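Local atomic coordinates of adenylate isopentenyltransferase (Humulus lupulus, PDB entry 3A8T), a protein that transfers an isopentenyl group from dimethylallyl diphosphate to AMP, ADP or ATP, a step in plant cytokinin biosynthesis. Residues M74-K78 and R107-T111; I232-F237 and A270-T275; L299-F305 and I320-V325. All blocks are in the same frame, centred on the assembly; numbering follows the deposited sequence.

Contact 1 (M74-K78 and R107-T111); sequences MQVYK and RGELT. With ATP (adenosine-5'-triphosphate), chain B.
Y77 and L110 are joined by the hydrogen bond that ties these two loops together: the backbone N of L110 donates to Y77 OH over 3.0 Å, and the bond is nearly straight at 168°. The donor comes in at the hydroxyl end of the ring, near the ring plane. CA and CG of E109 also lie beside that oxygen, while G108 O stands obliquely off the flank of the ring, 3.7 Å from Y77 CE1. Y77 reaches across because its CG sits beside the backbone N and anti to the carbonyl carbon (chi1 -57°), which sends the long ring out towards 107-111 although its CB does not head there. V76 lies on the same ring: its CG2 is 3.7 Å above the plane of Y77, over the centre. That methyl also meets the neighbouring loop, with V76 CG2 4.1 Å from L110 CD2, so one branch touches both the ring face and the leucine. L110 thus turns CD2 to V76 while its N serves the hydroxyl. A type I turn from M74 to Y77, closed by Y77 N on M74 O at 3.2 Å, puts M74 against the adenine while V76 and Y77 face 107-111. M74 bends at chi2 and chi3 and lays CB and CG against one face of the adenine, with M74 CG 3.6 Å from ATP C4. Its backbone N is held by D72. E109 OE1 accepts from the backbone N of G227, and its side chain lies near K230, which binds ATP. The loop 74-78 follows strand 66-70, against which V76 also packs, and hydrogen-bonds through its backbone to V103; 107-111 comes after strand 97-98 and runs straight into helix 112-128, with T111 as N-cap.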
loop_
_atom_site.group_PDB
_atom_site.type_symbol
_atom_site.label_atom_id
_atom_site.label_comp_id
_atom_site.label_asym_id
_atom_site.label_seq_id
_atom_site.Cartn_x
_atom_site.Cartn_y
_atom_site.Cartn_z
ATOM N N MET A 74 -4.158 5.090 2.243
ATOM C CA MET A 74 -5.072 4.415 3.156
ATOM C C MET A 74 -4.306 4.101 4.455
ATOM O O MET A 74 -4.851 4.176 5.560
ATOM C CB MET A 74 -5.624 3.116 2.533
ATOM C CG MET A 74 -6.706 3.335 1.458
ATOM S SD MET A 74 -8.134 4.304 2.160
ATOM C CE MET A 74 -7.872 5.834 1.362
ATOM N N GLN A 75 -3.021 3.775 4.311
ATOM C CA GLN A 75 -2.172 3.414 5.424
ATOM C C GLN A 75 -1.835 4.534 6.379
ATOM O O GLN A 75 -1.200 4.281 7.406
ATOM C CB GLN A 75 -0.877 2.776 4.904
ATOM C CG GLN A 75 -1.112 1.411 4.303
ATOM C CD GLN A 75 0.135 0.631 4.052
ATOM O OE1 GLN A 75 1.226 1.045 4.392
ATOM N NE2 GLN A 75 -0.018 -0.514 3.462
ATOM N N VAL A 76 -2.256 5.754 6.049
ATOM C CA VAL A 76 -1.938 6.877 6.895
ATOM C C VAL A 76 -2.889 6.868 8.073
ATOM O O VAL A 76 -2.585 7.441 9.089
ATOM C CB VAL A 76 -2.050 8.301 6.160
ATOM C CG1 VAL A 76 -1.033 8.407 5.067
ATOM C CG2 VAL A 76 -3.473 8.543 5.554
ATOM N N TYR A 77 -4.023 6.194 7.943
ATOM C CA TYR A 77 -5.022 6.190 8.991
ATOM C C TYR A 77 -4.803 5.100 9.982
ATOM O O TYR A 77 -4.359 4.040 9.599
ATOM C CB TYR A 77 -6.405 5.994 8.398
ATOM C CG TYR A 77 -6.786 7.029 7.360
ATOM C CD1 TYR A 77 -7.042 8.345 7.722
ATOM C CD2 TYR A 77 -6.845 6.697 6.013
ATOM C CE1 TYR A 77 -7.341 9.299 6.761
ATOM C CE2 TYR A 77 -7.147 7.641 5.046
ATOM C CZ TYR A 77 -7.391 8.931 5.422
ATOM O OH TYR A 77 -7.668 9.868 4.484
ATOM N N LYS A 78 -5.105 5.361 11.259
ATOM C CA LYS A 78 -4.998 4.346 12.307
ATOM C C LYS A 78 -6.196 3.449 12.012
ATOM O O LYS A 78 -7.289 3.938 11.714
ATOM C CB LYS A 78 -5.185 4.961 13.697
ATOM C CG LYS A 78 -4.520 6.325 13.894
ATOM C CD LYS A 78 -5.034 7.015 15.139
ATOM C CE LYS A 78 -6.580 7.092 15.098
ATOM N NZ LYS A 78 -7.327 7.140 16.434
ATOM N N ARG A 107 -11.432 12.240 11.756
ATOM C CA ARG A 107 -11.212 13.620 11.289
ATOM C C ARG A 107 -11.309 13.916 9.773
ATOM O O ARG A 107 -10.992 15.034 9.340
ATOM C CB ARG A 107 -9.866 14.159 11.780
ATOM C CG ARG A 107 -9.697 14.072 13.266
ATOM C CD ARG A 107 -8.607 14.999 13.752
ATOM N NE ARG A 107 -8.029 14.462 14.967
ATOM C CZ ARG A 107 -8.767 13.976 15.963
ATOM N NH1 ARG A 107 -10.106 13.984 15.870
ATOM N NH2 ARG A 107 -8.175 13.430 17.024
ATOM N N GLY A 108 -11.769 12.931 8.996
ATOM C CA GLY A 108 -11.908 13.100 7.554
ATOM C C GLY A 108 -10.710 12.674 6.701
ATOM O O GLY A 108 -9.764 12.037 7.151
ATOM N N GLU A 109 -10.732 13.062 5.446
ATOM C CA GLU A 109 -9.661 12.669 4.580
ATOM C C GLU A 109 -8.367 13.477 4.781
ATOM O O GLU A 109 -8.390 14.663 5.065
ATOM C CB GLU A 109 -10.145 12.760 3.133
ATOM C CG GLU A 109 -9.419 11.800 2.214
ATOM C CD GLU A 109 -10.161 11.518 0.898
ATOM O OE1 GLU A 109 -11.237 10.858 0.906
ATOM O OE2 GLU A 109 -9.638 11.971 -0.158
ATOM N N LEU A 110 -7.238 12.794 4.667
ATOM C CA LEU A 110 -5.948 13.455 4.748
ATOM C C LEU A 110 -5.747 13.833 3.318
ATOM O O LEU A 110 -5.442 12.977 2.514
ATOM C CB LEU A 110 -4.809 12.500 5.108
ATOM C CG LEU A 110 -3.511 13.329 5.200
ATOM C CD1 LEU A 110 -3.622 14.192 6.465
ATOM C CD2 LEU A 110 -2.239 12.480 5.238
ATOM N N THR A 111 -5.924 15.099 2.987
ATOM C CA THR A 111 -5.751 15.515 1.605
ATOM C C THR A 111 -4.298 15.464 1.181
ATOM O O THR A 111 -3.411 15.415 2.001
ATOM C CB THR A 111 -6.181 16.944 1.402
ATOM O OG1 THR A 111 -5.203 17.804 2.046
ATOM C CG2 THR A 111 -7.633 17.176 1.958
HETATM P PG ATP B . -6.720 8.035 -6.850
HETATM O O1G ATP B . -6.386 9.475 -6.617
HETATM O O2G ATP B . -8.039 7.688 -5.957
HETATM O O3G ATP B . -7.076 7.780 -8.404
HETATM P PB ATP B . -4.223 7.680 -5.743
HETATM O O1B ATP B . -3.177 8.037 -6.652
HETATM O O2B ATP B . -4.689 8.967 -5.008
HETATM O O3B ATP B . -5.456 7.006 -6.502
HETATM P PA ATP B . -3.896 5.069 -4.729
HETATM O O1A ATP B . -3.815 4.510 -6.070
HETATM O O2A ATP B . -2.752 4.325 -3.848
HETATM O O3A ATP B . -3.587 6.686 -4.625
HETATM O "O5'" ATP B . -5.282 4.682 -3.972
HETATM C "C5'" ATP B . -6.415 4.770 -4.792
HETATM C "C4'" ATP B . -7.477 3.893 -4.158
HETATM O "O4'" ATP B . -6.980 2.552 -4.081
HETATM C "C3'" ATP B . -7.832 4.259 -2.696
HETATM O "O3'" ATP B . -8.850 5.256 -2.655
HETATM C "C2'" ATP B . -8.274 2.904 -2.118
HETATM O "O2'" ATP B . -9.615 2.682 -2.387
HETATM C "C1'" ATP B . -7.417 1.884 -2.832
HETATM N N9 ATP B . -6.244 1.508 -1.996
HETATM C C8 ATP B . -4.958 2.041 -2.079
HETATM N N7 ATP B . -4.192 1.557 -1.122
HETATM C C5 ATP B . -4.918 0.685 -0.366
HETATM C C6 ATP B . -4.676 -0.146 0.799
HETATM N N6 ATP B . -3.462 -0.185 1.437
HETATM N N1 ATP B . -5.697 -0.898 1.262
HETATM C C2 ATP B . -6.888 -0.890 0.678
HETATM N N3 ATP B . -7.163 -0.141 -0.392
HETATM C C4 ATP B . -6.249 0.644 -0.940
#

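Contact 2 (I232-F237 and A270-T275); sequences IGVPEF and AIKENT. With ATP (adenosine-5'-triphosphate), chain B.
E236 reaches from the first turn of helix 234-243 to helix 257-289 and meets it with all but one oxygen of its side chain. Its CB lies 3.5 Å from I271 CG1. CG keeps the same neighbour and also touches the methyl of A270, 3.9 Å from E236 CG to A270 CB. A bend at chi2 (82°) folds the carboxylate back over I271, leaving CD between that isoleucine and the amide of N274. At the tip the two oxygens part company. OE2 accepts from N274 ND2 over 2.8 Å at 169°; the donor comes on the anti side, tilted out of the carboxylate plane, though the bond stays in the amide plane of N274. The other oxygen turns back to its own segment, where G233 N meets E236 OE1 at 2.6 Å from above the carboxylate plane, a short but bent bond (138°). I271 CD1 continues the apolar layer, 3.6 Å from F237 CE2 and close to G233 CA. I232 sits between the helix and the nucleotide: its CG2 packs near T275 OG1, which is itself bonded to I271 O, and its backbone N donates to ATP N3 over 2.9 Å. The buried carboxylate thus takes one straight and one bent N-H bond and holds the peptide just after I232, consistent with fixing the backbone beside the N-H that meets ATP.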
loop_
_atom_site.group_PDB
_atom_site.type_symbol
_atom_site.label_atom_id
_atom_site.label_comp_id
_atom_site.label_asym_id
_atom_site.label_seq_id
_atom_site.Cartn_x
_atom_site.Cartn_y
_atom_site.Cartn_z
ATOM N N ILE A 232 -9.927 -0.870 -0.138
ATOM C CA ILE A 232 -10.556 -2.028 -0.802
ATOM C C ILE A 232 -10.907 -3.035 0.308
ATOM O O ILE A 232 -10.089 -3.312 1.193
ATOM C CB ILE A 232 -9.642 -2.761 -1.846
ATOM C CG1 ILE A 232 -9.172 -1.829 -2.954
ATOM C CG2 ILE A 232 -10.421 -3.859 -2.501
ATOM C CD1 ILE A 232 -10.220 -1.215 -3.658
ATOM N N GLY A 233 -12.137 -3.551 0.266
ATOM C CA GLY A 233 -12.595 -4.475 1.293
ATOM C C GLY A 233 -13.741 -3.879 2.070
ATOM O O GLY A 233 -14.738 -4.548 2.409
ATOM N N VAL A 234 -13.666 -2.581 2.318
ATOM C CA VAL A 234 -14.760 -2.027 3.086
ATOM C C VAL A 234 -16.100 -1.968 2.367
ATOM O O VAL A 234 -17.094 -2.372 2.899
ATOM C CB VAL A 234 -14.467 -0.628 3.575
ATOM C CG1 VAL A 234 -15.600 -0.189 4.430
ATOM C CG2 VAL A 234 -13.135 -0.581 4.322
ATOM N N PRO A 235 -16.128 -1.399 1.157
ATOM C CA PRO A 235 -17.390 -1.292 0.386
ATOM C C PRO A 235 -17.946 -2.668 0.022
ATOM O O PRO A 235 -19.163 -2.870 0.088
ATOM C CB PRO A 235 -17.002 -0.489 -0.874
ATOM C CG PRO A 235 -15.488 -0.037 -0.640
ATOM C CD PRO A 235 -14.941 -1.053 0.344
ATOM N N GLU A 236 -17.033 -3.609 -0.284
ATOM C CA GLU A 236 -17.383 -4.981 -0.682
ATOM C C GLU A 236 -18.084 -5.699 0.456
ATOM O O GLU A 236 -19.171 -6.268 0.260
ATOM C CB GLU A 236 -16.152 -5.785 -1.150
ATOM C CG GLU A 236 -15.425 -5.227 -2.345
ATOM C CD GLU A 236 -14.439 -4.096 -2.003
ATOM O OE1 GLU A 236 -14.479 -3.487 -0.890
ATOM O OE2 GLU A 236 -13.591 -3.812 -2.867
ATOM N N PHE A 237 -17.495 -5.665 1.645
ATOM C CA PHE A 237 -18.182 -6.319 2.739
ATOM C C PHE A 237 -19.394 -5.600 3.234
ATOM O O PHE A 237 -20.279 -6.239 3.774
ATOM C CB PHE A 237 -17.218 -6.714 3.868
ATOM C CG PHE A 237 -16.672 -8.121 3.673
ATOM C CD1 PHE A 237 -17.544 -9.236 3.750
ATOM C CD2 PHE A 237 -15.342 -8.341 3.235
ATOM C CE1 PHE A 237 -17.104 -10.526 3.384
ATOM C CE2 PHE A 237 -14.904 -9.618 2.874
ATOM C CZ PHE A 237 -15.782 -10.712 2.943
ATOM N N ALA A 270 -15.062 -9.776 -5.527
ATOM C CA ALA A 270 -15.082 -8.371 -5.817
ATOM C C ALA A 270 -13.861 -7.728 -5.270
ATOM O O ALA A 270 -13.312 -6.882 -5.910
ATOM C CB ALA A 270 -16.366 -7.696 -5.271
ATOM N N ILE A 271 -13.437 -8.152 -4.092
ATOM C CA ILE A 271 -12.254 -7.609 -3.442
ATOM C C ILE A 271 -10.998 -7.946 -4.238
ATOM O O ILE A 271 -10.110 -7.101 -4.407
ATOM C CB ILE A 271 -12.110 -8.171 -2.007
ATOM C CG1 ILE A 271 -13.059 -7.465 -1.058
ATOM C CG2 ILE A 271 -10.696 -8.017 -1.525
ATOM C CD1 ILE A 271 -12.934 -7.965 0.338
ATOM N N LYS A 272 -10.916 -9.182 -4.726
ATOM C CA LYS A 272 -9.749 -9.627 -5.489
ATOM C C LYS A 272 -9.669 -8.825 -6.761
ATOM O O LYS A 272 -8.614 -8.327 -7.120
ATOM C CB LYS A 272 -9.864 -11.115 -5.788
ATOM C CG LYS A 272 -9.646 -11.964 -4.528
ATOM C CD LYS A 272 -9.735 -13.436 -4.792
ATOM C CE LYS A 272 -9.214 -14.174 -3.592
ATOM N NZ LYS A 272 -9.300 -15.653 -3.699
ATOM N N GLU A 273 -10.816 -8.710 -7.423
ATOM C CA GLU A 273 -10.992 -7.929 -8.648
ATOM C C GLU A 273 -10.668 -6.458 -8.539
ATOM O O GLU A 273 -10.027 -5.917 -9.413
ATOM C CB GLU A 273 -12.433 -8.025 -9.121
ATOM C CG GLU A 273 -12.642 -8.942 -10.289
ATOM C CD GLU A 273 -14.109 -9.044 -10.620
ATOM O OE1 GLU A 273 -14.713 -10.126 -10.326
ATOM O OE2 GLU A 273 -14.651 -8.018 -11.147
ATOM N N ASN A 274 -11.186 -5.792 -7.513
ATOM C CA ASN A 274 -10.902 -4.371 -7.336
ATOM C C ASN A 274 -9.418 -4.120 -7.121
ATOM O O ASN A 274 -8.882 -3.124 -7.533
ATOM C CB ASN A 274 -11.732 -3.819 -6.176
ATOM C CG ASN A 274 -13.227 -3.751 -6.550
ATOM O OD1 ASN A 274 -13.539 -3.770 -7.733
ATOM N ND2 ASN A 274 -14.125 -3.701 -5.580
ATOM N N THR A 275 -8.762 -5.097 -6.517
ATOM C CA THR A 275 -7.349 -5.041 -6.163
ATOM C C THR A 275 -6.520 -5.159 -7.413
ATOM O O THR A 275 -5.555 -4.434 -7.626
ATOM C CB THR A 275 -7.046 -6.179 -5.207
ATOM O OG1 THR A 275 -7.696 -5.928 -3.949
ATOM C CG2 THR A 275 -5.554 -6.347 -5.038
HETATM P PG ATP B . -6.720 8.035 -6.850
HETATM O O1G ATP B . -6.386 9.475 -6.617
HETATM O O2G ATP B . -8.039 7.688 -5.957
HETATM O O3G ATP B . -7.076 7.780 -8.404
HETATM P PB ATP B . -4.223 7.680 -5.743
HETATM O O1B ATP B . -3.177 8.037 -6.652
HETATM O O2B ATP B . -4.689 8.967 -5.008
HETATM O O3B ATP B . -5.456 7.006 -6.502
HETATM P PA ATP B . -3.896 5.069 -4.729
HETATM O O1A ATP B . -3.815 4.510 -6.070
HETATM O O2A ATP B . -2.752 4.325 -3.848
HETATM O O3A ATP B . -3.587 6.686 -4.625
HETATM O "O5'" ATP B . -5.282 4.682 -3.972
HETATM C "C5'" ATP B . -6.415 4.770 -4.792
HETATM C "C4'" ATP B . -7.477 3.893 -4.158
HETATM O "O4'" ATP B . -6.980 2.552 -4.081
HETATM C "C3'" ATP B . -7.832 4.259 -2.696
HETATM O "O3'" ATP B . -8.850 5.256 -2.655
HETATM C "C2'" ATP B . -8.274 2.904 -2.118
HETATM O "O2'" ATP B . -9.615 2.682 -2.387
HETATM C "C1'" ATP B . -7.417 1.884 -2.832
HETATM N N9 ATP B . -6.244 1.508 -1.996
HETATM C C8 ATP B . -4.958 2.041 -2.079
HETATM N N7 ATP B . -4.192 1.557 -1.122
HETATM C C5 ATP B . -4.918 0.685 -0.366
HETATM C C6 ATP B . -4.676 -0.146 0.799
HETATM N N6 ATP B . -3.462 -0.185 1.437
HETATM N N1 ATP B . -5.697 -0.898 1.262
HETATM C C2 ATP B . -6.888 -0.890 0.678
HETATM N N3 ATP B . -7.163 -0.141 -0.392
HETATM C C4 ATP B . -6.249 0.644 -0.940
#

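Contact 3 (L299-F305 and I320-V325); sequences LDATESF and IWEKQV
S304 and W321 meet where the two segments come closest, one helix against the other. S304 OG stands in the plane of the indole at its edge, 3.1 Å from W321 N, but the angle is too poor for a hydrogen bond; it is a close contact, as is that of S304 OG with I320 CG2 at 3.4 Å. W321 has CG anti to its N (chi1 173°), which brings the indole against A301 and F305 at the start of helix 302-309. There W321 CZ3 lies 4.0 Å from A301 CB at the ring edge, and the F305 ring runs alongside, pointing the same way. V325 completes this tight part: within helix 315-338 its CG1 rests 3.6 Å above one face of the W321 indole, towards the rim, while CG2 crosses to pack on A301. Beyond it, L299, at the end of strand 296-300, crosses V325 at about a right angle, L299 CD1 to V325 CG1 4.0 Å.

The outer side is looser, with E303 exposed to solvent and D300 and Q324 partly so. Q324, extended beyond CG, brings NE2 to 3.6 Å from E303 CB and passes near D300 O without bonding to it. E303 leads its carboxylate away from the contact. D300 instead serves its own segment, OD1 accepting from N and OG1 of T302 in an Asx turn at the start of the helix.

W321 NE1 binds D59 of helix 53-61, and the indole packs near G52 of the ATP-binding P-loop. Helix 315-338 thus packs against edge strand 296-300 of the parallel sheet of a P-loop NTPase fold.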
loop_
_atom_site.group_PDB
_atom_site.type_symbol
_atom_site.label_atom_id
_atom_site.label_comp_id
_atom_site.label_asym_id
_atom_site.label_seq_id
_atom_site.Cartn_x
_atom_site.Cartn_y
_atom_site.Cartn_z
ATOM N N LEU A 299 13.123 -2.598 -10.848
ATOM C CA LEU A 299 13.555 -3.849 -10.213
ATOM C C LEU A 299 12.519 -4.884 -10.591
ATOM O O LEU A 299 11.340 -4.669 -10.394
ATOM C CB LEU A 299 13.619 -3.715 -8.686
ATOM C CG LEU A 299 14.587 -2.658 -8.150
ATOM C CD1 LEU A 299 14.319 -2.442 -6.685
ATOM C CD2 LEU A 299 16.044 -3.039 -8.417
ATOM N N ASP A 300 12.944 -5.993 -11.171
ATOM C CA ASP A 300 11.970 -6.974 -11.545
ATOM C C ASP A 300 11.837 -8.041 -10.487
ATOM O O ASP A 300 12.644 -8.977 -10.409
ATOM C CB ASP A 300 12.325 -7.623 -12.872
ATOM C CG ASP A 300 11.164 -8.460 -13.430
ATOM O OD1 ASP A 300 10.293 -8.936 -12.641
ATOM O OD2 ASP A 300 11.108 -8.635 -14.656
ATOM N N ALA A 301 10.779 -7.908 -9.701
ATOM C CA ALA A 301 10.452 -8.823 -8.635
ATOM C C ALA A 301 9.610 -10.030 -9.108
ATOM O O ALA A 301 9.151 -10.817 -8.288
ATOM C CB ALA A 301 9.675 -8.059 -7.557
ATOM N N THR A 302 9.382 -10.175 -10.407
ATOM C CA THR A 302 8.527 -11.268 -10.879
ATOM C C THR A 302 8.831 -12.697 -10.432
ATOM O O THR A 302 7.959 -13.372 -9.978
ATOM C CB THR A 302 8.401 -11.245 -12.396
ATOM O OG1 THR A 302 7.883 -9.962 -12.796
ATOM C CG2 THR A 302 7.466 -12.383 -12.860
ATOM N N GLU A 303 10.061 -13.151 -10.519
ATOM C CA GLU A 303 10.336 -14.489 -10.127
ATOM C C GLU A 303 10.300 -14.652 -8.636
ATOM O O GLU A 303 10.170 -15.783 -8.130
ATOM C CB GLU A 303 11.704 -14.918 -10.624
ATOM C CG GLU A 303 11.830 -14.891 -12.146
ATOM C CD GLU A 303 10.823 -15.781 -12.849
ATOM O OE1 GLU A 303 10.627 -16.935 -12.390
ATOM O OE2 GLU A 303 10.245 -15.321 -13.865
ATOM N N SER A 304 10.467 -13.547 -7.927
ATOM C CA SER A 304 10.449 -13.572 -6.480
ATOM C C SER A 304 9.040 -13.869 -6.052
ATOM O O SER A 304 8.812 -14.639 -5.131
ATOM C CB SER A 304 10.876 -12.208 -5.877
ATOM O OG SER A 304 12.245 -11.898 -6.067
ATOM N N PHE A 305 8.096 -13.231 -6.734
ATOM C CA PHE A 305 6.688 -13.393 -6.459
ATOM C C PHE A 305 6.157 -14.754 -6.874
ATOM O O PHE A 305 5.377 -15.380 -6.121
ATOM C CB PHE A 305 5.914 -12.240 -7.125
ATOM C CG PHE A 305 6.040 -10.950 -6.368
ATOM C CD1 PHE A 305 5.020 -10.501 -5.561
ATOM C CD2 PHE A 305 7.245 -10.264 -6.341
ATOM C CE1 PHE A 305 5.200 -9.390 -4.726
ATOM C CE2 PHE A 305 7.427 -9.156 -5.504
ATOM C CZ PHE A 305 6.403 -8.726 -4.699
ATOM N N ILE A 320 15.866 -15.423 -4.335
ATOM C CA ILE A 320 15.605 -14.737 -5.592
ATOM C C ILE A 320 15.557 -13.248 -5.426
ATOM O O ILE A 320 16.212 -12.516 -6.140
ATOM C CB ILE A 320 14.291 -15.308 -6.207
ATOM C CG1 ILE A 320 14.532 -16.820 -6.540
ATOM C CG2 ILE A 320 13.897 -14.501 -7.403
ATOM C CD1 ILE A 320 13.366 -17.783 -6.464
ATOM N N TRP A 321 14.781 -12.821 -4.456
ATOM C CA TRP A 321 14.659 -11.430 -4.106
ATOM C C TRP A 321 16.019 -10.807 -3.732
ATOM O O TRP A 321 16.336 -9.686 -4.102
ATOM C CB TRP A 321 13.659 -11.372 -2.938
ATOM C CG TRP A 321 13.486 -10.049 -2.286
ATOM C CD1 TRP A 321 14.148 -9.580 -1.179
ATOM C CD2 TRP A 321 12.525 -9.056 -2.622
ATOM N NE1 TRP A 321 13.632 -8.372 -0.796
ATOM C CE2 TRP A 321 12.640 -8.023 -1.668
ATOM C CE3 TRP A 321 11.579 -8.930 -3.641
ATOM C CZ2 TRP A 321 11.837 -6.885 -1.705
ATOM C CZ3 TRP A 321 10.786 -7.804 -3.673
ATOM C CH2 TRP A 321 10.913 -6.802 -2.721
ATOM N N GLU A 322 16.835 -11.552 -3.007
ATOM C CA GLU A 322 18.124 -11.073 -2.561
ATOM C C GLU A 322 18.925 -10.740 -3.789
ATOM O O GLU A 322 19.436 -9.652 -3.917
ATOM C CB GLU A 322 18.821 -12.164 -1.724
ATOM C CG GLU A 322 19.585 -11.617 -0.504
ATOM C CD GLU A 322 19.305 -12.370 0.837
ATOM O OE1 GLU A 322 19.771 -13.532 0.950
ATOM O OE2 GLU A 322 18.638 -11.800 1.770
ATOM N N LYS A 323 18.980 -11.687 -4.720
ATOM C CA LYS A 323 19.720 -11.531 -5.966
ATOM C C LYS A 323 19.092 -10.593 -6.974
ATOM O O LYS A 323 19.773 -9.760 -7.536
ATOM C CB LYS A 323 19.917 -12.890 -6.654
ATOM C CG LYS A 323 20.773 -13.863 -5.887
ATOM C CD LYS A 323 20.793 -15.278 -6.492
ATOM C CE LYS A 323 21.336 -15.318 -7.968
ATOM N NZ LYS A 323 22.781 -14.887 -8.172
ATOM N N GLN A 324 17.798 -10.714 -7.197
ATOM C CA GLN A 324 17.174 -9.892 -8.226
ATOM C C GLN A 324 16.650 -8.521 -7.881
ATOM O O GLN A 324 16.529 -7.658 -8.750
ATOM C CB GLN A 324 16.059 -10.695 -8.920
ATOM C CG GLN A 324 16.552 -12.020 -9.512
ATOM C CD GLN A 324 15.540 -12.700 -10.451
ATOM O OE1 GLN A 324 15.927 -13.532 -11.273
ATOM N NE2 GLN A 324 14.252 -12.344 -10.342
ATOM N N VAL A 325 16.358 -8.308 -6.613
ATOM C CA VAL A 325 15.763 -7.050 -6.185
ATOM C C VAL A 325 16.623 -6.288 -5.206
ATOM O O VAL A 325 16.889 -5.138 -5.389
ATOM C CB VAL A 325 14.380 -7.330 -5.514
ATOM C CG1 VAL A 325 13.750 -6.052 -5.064
ATOM C CG2 VAL A 325 13.466 -8.108 -6.466
#

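Contacts 1 and 2 both touch ATP, from different parts of the chain, and their nearest atoms are about 6 Å apart. Contact 1 joins two loops and is partly buried; contact 2 packs two helix segments in a buried place and relies on a carboxylate. Contact 3 lies on the other side of the chain's centre from contact 1, their centres about 31 Å apart. It is buried in its middle with a solvent-facing rim, and is largely apolar, with no hydrogen bond between its segments. Helix 257-289 of contact 2 leads on to strand 296-300, where contact 3 begins.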